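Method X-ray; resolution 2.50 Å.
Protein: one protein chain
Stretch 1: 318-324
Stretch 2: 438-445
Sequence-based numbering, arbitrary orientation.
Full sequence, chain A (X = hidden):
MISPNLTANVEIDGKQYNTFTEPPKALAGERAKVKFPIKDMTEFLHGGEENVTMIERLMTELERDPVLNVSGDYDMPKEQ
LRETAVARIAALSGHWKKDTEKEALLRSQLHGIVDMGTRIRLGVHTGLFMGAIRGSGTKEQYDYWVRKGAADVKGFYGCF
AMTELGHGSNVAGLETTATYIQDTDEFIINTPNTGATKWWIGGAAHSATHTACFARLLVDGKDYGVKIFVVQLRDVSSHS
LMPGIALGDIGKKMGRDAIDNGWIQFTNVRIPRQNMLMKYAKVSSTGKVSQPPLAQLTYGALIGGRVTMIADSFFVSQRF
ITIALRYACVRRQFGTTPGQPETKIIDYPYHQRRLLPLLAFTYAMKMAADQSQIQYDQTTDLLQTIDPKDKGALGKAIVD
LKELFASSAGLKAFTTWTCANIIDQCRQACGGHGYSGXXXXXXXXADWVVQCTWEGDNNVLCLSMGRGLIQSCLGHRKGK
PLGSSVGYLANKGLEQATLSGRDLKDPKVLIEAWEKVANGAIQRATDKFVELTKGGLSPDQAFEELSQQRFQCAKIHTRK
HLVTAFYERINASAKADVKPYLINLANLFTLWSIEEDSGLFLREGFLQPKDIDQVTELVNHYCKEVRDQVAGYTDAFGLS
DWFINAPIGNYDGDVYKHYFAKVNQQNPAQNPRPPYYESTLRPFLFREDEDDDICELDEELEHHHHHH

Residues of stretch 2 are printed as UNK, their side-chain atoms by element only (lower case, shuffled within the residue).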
# COMPACT_ATOMS: atom_id res chain seq x y z
N GLN A 318 6.87 14.12 4.24
CA GLN A 318 6.86 15.05 5.36
C GLN A 318 5.44 15.41 5.85
O GLN A 318 5.20 15.70 7.05
CB GLN A 318 7.63 16.32 5.00
CG GLN A 318 7.05 17.08 3.81
CD GLN A 318 7.69 18.43 3.53
OE1 GLN A 318 8.51 18.91 4.27
NE2 GLN A 318 7.29 19.03 2.45
N ARG A 319 4.51 15.40 4.92
CA ARG A 319 3.12 15.74 5.21
C ARG A 319 2.53 14.65 6.11
O ARG A 319 1.97 14.94 7.17
CB ARG A 319 2.36 15.86 3.90
CG ARG A 319 0.95 16.43 4.00
CD ARG A 319 0.19 16.23 2.67
NE ARG A 319 -1.25 16.08 2.88
CZ ARG A 319 -2.13 15.67 1.98
NH1 ARG A 319 -1.76 15.32 0.75
NH2 ARG A 319 -3.41 15.59 2.33
N PHE A 320 2.58 13.43 5.64
CA PHE A 320 2.03 12.30 6.36
C PHE A 320 2.71 11.91 7.65
O PHE A 320 2.08 11.56 8.61
CB PHE A 320 1.74 11.17 5.38
CG PHE A 320 0.77 11.58 4.34
CD1 PHE A 320 -0.57 11.64 4.63
CD2 PHE A 320 1.20 12.03 3.12
CE1 PHE A 320 -1.47 12.07 3.70
CE2 PHE A 320 0.31 12.47 2.18
CZ PHE A 320 -1.03 12.50 2.48
N ILE A 321 4.03 12.00 7.65
CA ILE A 321 4.77 11.81 8.87
C ILE A 321 4.42 12.88 9.87
O ILE A 321 4.36 12.62 11.05
CB ILE A 321 6.29 11.68 8.63
CG1 ILE A 321 6.95 11.00 9.81
CG2 ILE A 321 6.94 13.02 8.43
CD1 ILE A 321 6.56 9.57 10.02
N THR A 322 4.21 14.10 9.41
CA THR A 322 3.72 15.14 10.29
C THR A 322 2.31 14.88 10.80
O THR A 322 2.06 15.02 11.98
CB THR A 322 3.81 16.53 9.66
OG1 THR A 322 5.16 16.80 9.31
CG2 THR A 322 3.38 17.57 10.63
N ILE A 323 1.41 14.46 9.94
CA ILE A 323 0.04 14.08 10.38
C ILE A 323 0.09 13.01 11.48
O ILE A 323 -0.52 13.19 12.58
CB ILE A 323 -0.85 13.62 9.20
CG1 ILE A 323 -1.20 14.83 8.33
CG2 ILE A 323 -2.12 12.92 9.69
CD1 ILE A 323 -1.62 14.41 6.93
N ALA A 324 0.82 11.92 11.20
CA ALA A 324 0.85 10.77 12.16
C ALA A 324 1.46 11.12 13.48
O ALA A 324 0.95 10.67 14.50
CB ALA A 324 1.57 9.57 11.59
N UNK A 438 -10.74 12.38 4.58
CA UNK A 438 -10.33 13.77 4.91
C UNK A 438 -8.93 13.85 5.52
O UNK A 438 -8.31 14.90 5.49
c UNK A 438 -13.80 13.63 5.75
o UNK A 438 -16.40 13.90 3.20
c UNK A 438 -11.41 14.48 5.80
c UNK A 438 -14.20 14.76 3.22
c UNK A 438 -12.76 14.37 5.16
c UNK A 438 -15.02 13.48 5.10
c UNK A 438 -12.98 14.93 3.88
c UNK A 438 -15.21 14.05 3.85
N UNK A 439 -8.43 12.76 6.08
CA UNK A 439 -7.09 12.77 6.57
C UNK A 439 -6.03 12.44 5.50
O UNK A 439 -4.87 12.39 5.81
n UNK A 439 -8.65 11.74 9.58
c UNK A 439 -6.99 11.92 7.81
c UNK A 439 -7.77 12.52 8.95
o UNK A 439 -7.61 13.71 9.24
N UNK A 440 -6.46 12.23 4.24
CA UNK A 440 -5.59 12.29 3.07
C UNK A 440 -4.84 11.04 2.69
O UNK A 440 -4.46 10.88 1.53
N UNK A 441 -4.63 10.14 3.64
CA UNK A 441 -3.88 8.91 3.38
C UNK A 441 -4.34 8.16 2.12
O UNK A 441 -3.52 7.77 1.29
c UNK A 441 -2.05 8.73 6.06
c UNK A 441 -2.45 9.67 8.22
c UNK A 441 -3.93 7.97 4.57
c UNK A 441 -3.81 9.52 8.06
c UNK A 441 -3.41 8.58 5.86
c UNK A 441 -4.29 8.97 6.87
c UNK A 441 -1.57 9.29 7.22
N UNK A 442 -5.64 7.96 1.96
CA UNK A 442 -6.22 7.11 0.89
C UNK A 442 -5.89 7.68 -0.46
O UNK A 442 -5.27 7.00 -1.32
N UNK A 443 -6.22 8.96 -0.63
CA UNK A 443 -6.01 9.65 -1.90
C UNK A 443 -4.50 9.85 -2.22
O UNK A 443 -3.99 9.54 -3.35
o UNK A 443 -7.09 9.68 -5.19
c UNK A 443 -6.79 10.98 -1.99
n UNK A 443 -9.07 10.07 -4.16
c UNK A 443 -7.07 11.40 -3.43
c UNK A 443 -7.76 10.29 -4.33
N UNK A 444 -3.75 10.31 -1.24
CA UNK A 444 -2.32 10.40 -1.41
C UNK A 444 -1.66 9.03 -1.81
O UNK A 444 -0.83 8.98 -2.69
c UNK A 444 -1.74 10.92 -0.13
N UNK A 445 -2.05 7.94 -1.17
CA UNK A 445 -1.45 6.67 -1.51
C UNK A 445 -1.74 6.23 -2.95
O UNK A 445 -0.87 5.81 -3.68
o UNK A 445 0.75 0.75 -1.42
c UNK A 445 0.71 2.90 -0.44
c UNK A 445 -1.78 3.31 -1.48
c UNK A 445 -1.20 4.30 -0.73
c UNK A 445 0.11 1.93 -1.19
c UNK A 445 -1.14 2.13 -1.71
c UNK A 445 -1.89 5.60 -0.52
c UNK A 445 0.06 4.08 -0.22

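Position 438 carries one carbon leading to a six-carbon ring that bears a single oxygen. Its nearest approach to stretch 1 is 8.8 Å, from CB to NH2 of Arg 319, so it makes no contact. The ring is a phenol, and the residue is Tyr 438. It is buried, and its hydroxyl is hydrogen-bonded elsewhere in the structure, which satisfies the polar atom.

Position 439 has two side-chain carbons, the second carrying one oxygen and one nitrogen: a short amide. Its CA-to-CB bond points sideways, and stretch 1 meets the backbone instead. The carbonyl oxygen O of position 439 lies 4.0 Å from CE1 of Phe 320, at the edge of that ring and near its plane, and 4.0 Å from CD1 of Ile 323. The residue is Asn 439; both polar atoms of its amide find hydrogen bonds elsewhere in the structure, as a buried amide requires.

Position 440 has no side-chain atoms. Its CA sits 4.0 Å from Arg 319 NH2, and its C sits 3.7 Å from Phe 320 CE1. It is Gly 440. Its phi of 85° by itself favours glycine, and the packing leaves no space for more: an ideal CB would point toward stretch 1, only 2.7 Å from NH2 of Arg 319, a clash, and a tight 3.4 Å from CE1 of Phe 320. The residue occupies the N-cap position of the following helix, and its O accepts the hydrogen bond from N of residue 444 at 2.9 Å.

Position 441 shows one carbon and a plain six-carbon ring, with no oxygen. Ring carbons lie 3.6 Å from CD1 of Phe 320 and 3.6 Å from CG2 of Ile 323. This is Phe 441. Its CA-to-CB bond points away from stretch 1, yet with chi1 in the m well the end of the side chain comes nearer. An unsubstituted ring suits this buried, apolar setting.

Position 442 again lacks side-chain atoms and is Gly 442. Here a CB would point away from stretch 1 and meet none of its atoms, so this contact does not explain the glycine.

Position 443 has three carbons, the third bearing one oxygen and one nitrogen, and its end leads away from stretch 1. This longer amide is Gln 443; a flexible polar amide suits a partly exposed position.

Position 444 has a single carbon, CB, which points toward stretch 1 and lies 3.1 Å from CZ of Phe 320, tighter than an ordinary carbon-carbon contact and to be read with caution at 2.5 Å resolution. It is Ala 444; a one-carbon side chain is in keeping with so little room.

Position 445 repeats the ring with one oxygen, its end leading away: Tyr 445. The ring is buried and its hydroxyl is satisfied elsewhere in the structure.

The contact works by packing, without hydrogen bonds across it. The helices run nearly antiparallel, at 160°. Side chains of Arg 319, Phe 320 and Ile 323 pack against those of Phe 441 and Ala 444 and against the backbone of Asn 439 and Gly 440, just before the second helix. Phe 320 is central; its ring lies obliquely to that of Phe 441, planes at 45°.

Stretch 2, residues 438-445: YNGFGQAY
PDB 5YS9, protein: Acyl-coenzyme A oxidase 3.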